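Local coordinates for protein 4-hydroxybenzoyl-CoA thioesterase (Bacillus halodurans, PDB 5WH9) that probably hydrolyses acyl-coenzyme A thioesters, gentisyl-CoA being the likely substrate, using a hotdog fold, at residues Leu83-Phe88 and Val120-Pro124; Met30-Cys34 and Gly104-Arg108. All coordinates share one frame. Residues are numbered along the deposited sequence.

Contact 1 of 2, residues Leu83-Phe88 and Val120-Pro124; sequences LKDKSF and VCPIP
Residues 83-88 make a tight turn into strand 87-96: D85 (phi/psi -59/-45) and K86 (-115/-5) occupy its two corners in a type I-like conformation, and K84 N donates to S87 O at 2.8 Å. Against this turn runs 120-124, extended throughout, with the CA atoms of K86 and P122 4.3 Å apart. One direct hydrogen bond joins the segments, I123 N to D85 O (3.1 Å), and a water lies 3.1 Å from D85 O and 2.7 Å from I123 O. I123, in the mt rotamer, brings CD1 against both L83 CD1 (3.5 Å) and F88 CD1 (3.8 Å), while that methyl also lies 3.5 Å from S87 O. Nearer the surface, D85 OD1 approaches P122 CB at 3.4 Å and K86 CG lies 4.0 Å from P122 CA. The turn begins the 87-96 arm of the antiparallel hotdog sheet; P124 occupies the N-cap position of helix 125-131, whose F131 meets the F88 ring, and C121 is backbone-bonded to W110 of strand 99-111.

Contact 2 of 2, residues Met30-Cys34 and Gly104-Arg108; sequences MDEAC and GHEKR
A charged network buried between helix and sheet distinguishes this contact: R108 bridges E106 on its own strand and D31 on the helix. Helix 30-34 crosses strand 104-108 at -61°, with axes 9.9 Å apart at closest approach and M30 CA 8.0 Å from E106 CA. E106 and R108, alternate residues with chi1 m, both point toward the helix. R108 NE donates to E106 OE2 (2.8 Å) and R108 NH2 to D31 OD1 (3.3 Å, nearly straight); a weaker bond runs from R108 NH2 to E106 OE2 (2.9 Å). C34, chi1 t, lays its SG over one face of the guanidinium, 3.3 Å from R108 NE, and M30 sets SD beside the G104-H105 peptide, 4.4 Å from G104 C. A water accompanies the D31 carboxylate, 3.2 Å from D31 OD1. This is the central helix of a hotdog fold resting on its enclosing sheet. R108 is thus shared by two buried carboxylates, and E106 OE1 is hydrogen-bonded to Y23 OH of the second subunit.

In the fold
The centres of contacts 1 and 2 are about 15 Å apart, and both involve strands of one antiparallel sheet. They meet where strand 87-96 pairs with strand 99-111: F88 O lies 2.7 Å from R108 N, a probable hydrogen bond, and S87 CB packs 3.3 Å from R108 O. R108 therefore serves both, by its backbone toward contact 1 and by its side chain in contact 2. The centre of contact 2 lies about 3 Å from the centre of the chain, that of contact 1 about 17 Å, near the sheet's end. Hotdog thioesterases generally build active sites between subunits; the second subunit's approach to contact 2 makes it the likelier to lie near one.

Contact 1 of 2, residues Leu83-Phe88 and Val120-Pro124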
ATOM      1  N   LEU B  83      10.043  28.928  -2.921  1.00 23.73           N
ATOM      2  CA  LEU B  83      11.396  28.524  -2.652  1.00 24.85           C
ATOM      3  C   LEU B  83      12.053  29.403  -1.613  1.00 22.92           C
ATOM      4  O   LEU B  83      12.089  30.571  -1.713  1.00 24.42           O
ATOM      5  CB  LEU B  83      12.179  28.425  -3.938  1.00 26.63           C
ATOM      6  CG  LEU B  83      13.690  28.240  -3.904  1.00 28.68           C
ATOM      7  CD1 LEU B  83      14.132  26.845  -3.558  1.00 14.93           C
ATOM      8  CD2 LEU B  83      14.304  28.699  -5.199  1.00 20.96           C
ATOM      9  N   LYS B  84      12.562  28.783  -0.582  1.00 35.36           N
ATOM     10  CA  LYS B  84      13.304  29.544   0.408  1.00 36.78           C
ATOM     11  C   LYS B  84      14.664  28.898   0.573  1.00 33.33           C
ATOM     12  O   LYS B  84      14.985  27.953  -0.138  1.00 36.08           O
ATOM     13  CB  LYS B  84      12.542  29.591   1.727  1.00 32.82           C
ATOM     14  CG  LYS B  84      11.110  30.090   1.568  1.00 36.24           C
ATOM     15  CD  LYS B  84      10.526  30.473   2.899  1.00 36.35           C
ATOM     16  CE  LYS B  84       9.021  30.288   2.918  1.00 47.51           C
ATOM     17  NZ  LYS B  84       8.461  30.664   4.249  1.00 51.35           N
ATOM     18  N   ASP B  85      15.471  29.407   1.492  1.00 40.15           N
ATOM     19  CA  ASP B  85      16.788  28.834   1.693  1.00 44.05           C
ATOM     20  C   ASP B  85      16.688  27.356   2.072  1.00 45.14           C
ATOM     21  O   ASP B  85      17.420  26.525   1.542  1.00 41.93           O
ATOM     22  CB  ASP B  85      17.563  29.605   2.766  1.00 50.34           C
ATOM     23  CG  ASP B  85      18.850  28.895   3.187  1.00 54.22           C
ATOM     24  OD1 ASP B  85      19.606  28.438   2.298  1.00 50.30           O
ATOM     25  OD2 ASP B  85      19.095  28.786   4.411  1.00 55.38           O
ATOM     26  N   LYS B  86      15.776  27.022   2.978  1.00 36.51           N
ATOM     27  CA  LYS B  86      15.776  25.672   3.537  1.00 36.17           C
ATOM     28  C   LYS B  86      14.554  24.815   3.207  1.00 36.14           C
ATOM     29  O   LYS B  86      14.522  23.633   3.555  1.00 37.74           O
ATOM     30  CB  LYS B  86      16.002  25.728   5.050  1.00 41.00           C
ATOM     31  CG  LYS B  86      17.366  26.290   5.422  1.00 47.47           C
ATOM     32  CD  LYS B  86      17.745  25.982   6.856  1.00 49.03           C
ATOM     33  CE  LYS B  86      17.518  27.187   7.745  1.00 57.37           C
ATOM     34  NZ  LYS B  86      17.794  26.852   9.165  1.00 59.34           N
ATOM     35  N   SER B  87      13.566  25.401   2.533  1.00 24.90           N
ATOM     36  CA  SER B  87      12.361  24.679   2.152  1.00 23.21           C
ATOM     37  C   SER B  87      11.855  25.090   0.759  1.00 28.14           C
ATOM     38  O   SER B  87      12.277  26.101   0.200  1.00 24.33           O
ATOM     39  CB  SER B  87      11.256  24.923   3.182  1.00 26.70           C
ATOM     40  OG  SER B  87      10.723  26.233   3.053  1.00 24.98           O
ATOM     41  N   PHE B  88      10.947  24.288   0.206  1.00 22.01           N
ATOM     42  CA  PHE B  88      10.263  24.627  -1.029  1.00 18.72           C
ATOM     43  C   PHE B  88       8.892  23.949  -1.040  1.00 16.74           C
ATOM     44  O   PHE B  88       8.673  22.963  -0.330  1.00 16.32           O
ATOM     45  CB  PHE B  88      11.096  24.220  -2.257  1.00 20.64           C
ATOM     46  CG  PHE B  88      11.298  22.736  -2.397  1.00 17.09           C
ATOM     47  CD1 PHE B  88      12.260  22.077  -1.650  1.00 20.75           C
ATOM     48  CD2 PHE B  88      10.539  22.002  -3.283  1.00 19.50           C
ATOM     49  CE1 PHE B  88      12.443  20.700  -1.773  1.00 16.75           C
ATOM     50  CE2 PHE B  88      10.718  20.627  -3.414  1.00 11.50           C
ATOM     51  CZ  PHE B  88      11.668  19.984  -2.660  1.00 12.37           C
ATOM     52  N   VAL B 120      18.130  18.618   8.997  1.00 35.72           N
ATOM     53  CA  VAL B 120      17.725  19.553   7.948  1.00 34.72           C
ATOM     54  C   VAL B 120      18.868  20.464   7.542  1.00 37.34           C
ATOM     55  O   VAL B 120      19.754  20.765   8.341  1.00 40.83           O
ATOM     56  CB  VAL B 120      16.569  20.442   8.401  1.00 36.69           C
ATOM     57  CG1 VAL B 120      15.333  19.597   8.684  1.00 35.37           C
ATOM     58  CG2 VAL B 120      16.983  21.250   9.631  1.00 35.47           C
ATOM     59  N   CYS B 121      18.843  20.919   6.297  1.00 39.94           N
ATOM     60  CA  CYS B 121      19.896  21.800   5.815  1.00 39.59           C
ATOM     61  C   CYS B 121      19.429  22.602   4.611  1.00 38.46           C
ATOM     62  O   CYS B 121      18.327  22.396   4.105  1.00 35.33           O
ATOM     63  CB  CYS B 121      21.130  20.985   5.463  1.00 40.18           C
ATOM     64  SG  CYS B 121      20.875  19.931   4.065  1.00 41.15           S
ATOM     65  N   PRO B 122      20.267  23.534   4.150  1.00 42.00           N
ATOM     66  CA  PRO B 122      19.874  24.362   3.009  1.00 42.09           C
ATOM     67  C   PRO B 122      19.791  23.539   1.731  1.00 36.49           C
ATOM     68  O   PRO B 122      20.599  22.634   1.520  1.00 40.15           O
ATOM     69  CB  PRO B 122      21.023  25.373   2.893  1.00 42.69           C
ATOM     70  CG  PRO B 122      21.777  25.279   4.183  1.00 40.87           C
ATOM     71  CD  PRO B 122      21.602  23.885   4.660  1.00 38.35           C
ATOM     72  N   ILE B 123      18.811  23.848   0.896  1.00 31.34           N
ATOM     73  CA  ILE B 123      18.751  23.301  -0.445  1.00 36.21           C
ATOM     74  C   ILE B 123      20.091  23.585  -1.115  1.00 37.02           C
ATOM     75  O   ILE B 123      20.594  24.700  -1.038  1.00 45.38           O
ATOM     76  CB  ILE B 123      17.620  23.964  -1.245  1.00 37.81           C
ATOM     77  CG1 ILE B 123      16.273  23.694  -0.576  1.00 33.05           C
ATOM     78  CG2 ILE B 123      17.614  23.493  -2.711  1.00 33.80           C
ATOM     79  CD1 ILE B 123      15.150  24.547  -1.124  1.00 31.53           C
ATOM     80  N   PRO B 124      20.632  22.587  -1.769  1.00 32.62           N
ATOM     81  CA  PRO B 124      21.893  22.721  -2.460  1.00 31.03           C
ATOM     82  C   PRO B 124      21.755  23.684  -3.556  1.00 31.90           C
ATOM     83  O   PRO B 124      20.753  23.845  -4.192  1.00 24.43           O
ATOM     84  CB  PRO B 124      22.119  21.346  -3.054  1.00 29.52           C
ATOM     85  CG  PRO B 124      21.358  20.457  -2.203  1.00 33.06           C
ATOM     86  CD  PRO B 124      20.169  21.208  -1.759  1.00 32.33           C
TER
HETATM   87  O   HOH W   1      19.461  27.117  -0.766  1.00 39.32           O

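Contact 2 of 2, residues Met30-Cys34 and Gly104-Arg108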
ATOM      1  N   MET B  30       1.717  12.076  -5.654  1.00 14.80           N
ATOM      2  CA  MET B  30       2.474  13.319  -5.517  1.00 15.16           C
ATOM      3  C   MET B  30       3.903  13.033  -5.117  1.00 18.14           C
ATOM      4  O   MET B  30       4.848  13.631  -5.643  1.00 19.36           O
ATOM      5  CB  MET B  30       1.848  14.259  -4.497  1.00 17.34           C
ATOM      6  CG  MET B  30       0.629  14.972  -5.029  1.00 15.09           C
ATOM      7  SD  MET B  30      -0.041  16.195  -3.884  1.00 24.82           S
ATOM      8  CE  MET B  30      -0.267  15.191  -2.417  1.00 14.29           C
ATOM      9  N   ASP B  31       4.080  12.102  -4.197  1.00 14.69           N
ATOM     10  CA  ASP B  31       5.438  11.726  -3.853  1.00 13.92           C
ATOM     11  C   ASP B  31       6.178  11.260  -5.122  1.00 14.81           C
ATOM     12  O   ASP B  31       7.331  11.638  -5.356  1.00 15.61           O
ATOM     13  CB  ASP B  31       5.445  10.648  -2.781  1.00 13.09           C
ATOM     14  CG  ASP B  31       6.829  10.349  -2.287  1.00 14.17           C
ATOM     15  OD1 ASP B  31       7.317  11.063  -1.394  1.00 20.20           O
ATOM     16  OD2 ASP B  31       7.439   9.398  -2.797  1.00 17.46           O
ATOM     17  N   GLU B  32       5.514  10.459  -5.950  1.00  9.92           N
ATOM     18  CA  GLU B  32       6.141   9.989  -7.178  1.00 12.17           C
ATOM     19  C   GLU B  32       6.395  11.145  -8.142  1.00 11.71           C
ATOM     20  O   GLU B  32       7.447  11.221  -8.766  1.00  8.92           O
ATOM     21  CB  GLU B  32       5.282   8.928  -7.856  1.00  9.63           C
ATOM     22  CG  GLU B  32       5.000   7.757  -6.952  1.00 13.82           C
ATOM     23  CD  GLU B  32       4.093   6.706  -7.580  1.00 11.10           C
ATOM     24  OE1 GLU B  32       3.794   6.782  -8.797  1.00 12.41           O
ATOM     25  OE2 GLU B  32       3.675   5.806  -6.837  1.00  9.67           O
ATOM     26  N   ALA B  33       5.437  12.049  -8.264  1.00 16.90           N
ATOM     27  CA  ALA B  33       5.643  13.192  -9.137  1.00 17.13           C
ATOM     28  C   ALA B  33       6.854  13.982  -8.663  1.00 19.66           C
ATOM     29  O   ALA B  33       7.690  14.366  -9.477  1.00 15.85           O
ATOM     30  CB  ALA B  33       4.422  14.071  -9.182  1.00 17.55           C
ATOM     31  N   CYS B  34       6.945  14.212  -7.349  1.00 17.88           N
ATOM     32  CA  CYS B  34       8.057  14.969  -6.778  1.00 16.28           C
ATOM     33  C   CYS B  34       9.406  14.397  -7.174  1.00 17.55           C
ATOM     34  O   CYS B  34      10.292  15.138  -7.579  1.00 19.57           O
ATOM     35  CB  CYS B  34       7.972  15.019  -5.255  1.00 20.26           C
ATOM     36  SG  CYS B  34       9.497  15.662  -4.475  1.00 23.61           S
ATOM     37  N   GLY B 104      -3.085  19.614  -5.160  1.00 10.79           N
ATOM     38  CA  GLY B 104      -2.527  19.812  -3.853  1.00 12.58           C
ATOM     39  C   GLY B 104      -1.151  20.409  -3.877  1.00 13.10           C
ATOM     40  O   GLY B 104      -0.667  20.886  -4.906  1.00 13.30           O
ATOM     41  N   HIS B 105      -0.503  20.385  -2.726  1.00 19.44           N
ATOM     42  CA  HIS B 105       0.886  20.791  -2.674  1.00 18.10           C
ATOM     43  C   HIS B 105       1.597  20.009  -1.596  1.00 19.99           C
ATOM     44  O   HIS B 105       0.967  19.372  -0.749  1.00 25.21           O
ATOM     45  CB  HIS B 105       1.023  22.306  -2.437  1.00 23.11           C
ATOM     46  CG  HIS B 105       0.495  22.766  -1.118  1.00 28.06           C
ATOM     47  ND1 HIS B 105       1.259  22.769   0.033  1.00 30.97           N
ATOM     48  CD2 HIS B 105      -0.724  23.239  -0.762  1.00 32.44           C
ATOM     49  CE1 HIS B 105       0.531  23.219   1.040  1.00 28.87           C
ATOM     50  NE2 HIS B 105      -0.675  23.513   0.583  1.00 28.32           N
ATOM     51  N   GLU B 106       2.915  20.050  -1.650  1.00 12.92           N
ATOM     52  CA  GLU B 106       3.760  19.496  -0.624  1.00 13.08           C
ATOM     53  C   GLU B 106       4.698  20.623  -0.186  1.00 18.03           C
ATOM     54  O   GLU B 106       5.309  21.286  -1.022  1.00 18.75           O
ATOM     55  CB  GLU B 106       4.587  18.344  -1.209  1.00 15.51           C
ATOM     56  CG  GLU B 106       3.779  17.161  -1.743  1.00 11.28           C
ATOM     57  CD  GLU B 106       4.651  16.071  -2.353  1.00 17.00           C
ATOM     58  OE1 GLU B 106       4.347  14.882  -2.135  1.00 14.34           O
ATOM     59  OE2 GLU B 106       5.625  16.395  -3.076  1.00 20.47           O
ATOM     60  N   LYS B 107       4.794  20.867   1.113  1.00 17.22           N
ATOM     61  CA  LYS B 107       5.911  21.641   1.632  1.00 19.38           C
ATOM     62  C   LYS B 107       7.032  20.679   1.985  1.00 18.00           C
ATOM     63  O   LYS B 107       6.825  19.726   2.738  1.00 18.18           O
ATOM     64  CB  LYS B 107       5.513  22.420   2.877  1.00 19.77           C
ATOM     65  CG  LYS B 107       6.620  23.343   3.384  1.00 27.48           C
ATOM     66  CD  LYS B 107       6.069  24.491   4.239  1.00 23.61           C
ATOM     67  CE  LYS B 107       7.216  25.329   4.791  1.00 29.54           C
ATOM     68  NZ  LYS B 107       6.764  26.575   5.498  1.00 37.07           N
ATOM     69  N   ARG B 108       8.216  20.908   1.432  1.00 18.14           N
ATOM     70  CA  ARG B 108       9.348  20.032   1.713  1.00 19.13           C
ATOM     71  C   ARG B 108      10.594  20.809   2.131  1.00 20.84           C
ATOM     72  O   ARG B 108      10.776  21.978   1.780  1.00 20.78           O
ATOM     73  CB  ARG B 108       9.665  19.139   0.508  1.00 18.34           C
ATOM     74  CG  ARG B 108       8.535  18.225   0.048  1.00 18.87           C
ATOM     75  CD  ARG B 108       8.993  17.399  -1.149  1.00 20.33           C
ATOM     76  NE  ARG B 108       8.014  16.422  -1.617  1.00 22.10           N
ATOM     77  CZ  ARG B 108       8.024  15.130  -1.288  1.00 25.38           C
ATOM     78  NH1 ARG B 108       8.959  14.661  -0.473  1.00 21.32           N
ATOM     79  NH2 ARG B 108       7.099  14.309  -1.772  1.00 20.98           N
TER
HETATM   80  O   HOH W   2      10.062  11.542   0.194  1.00 21.16           O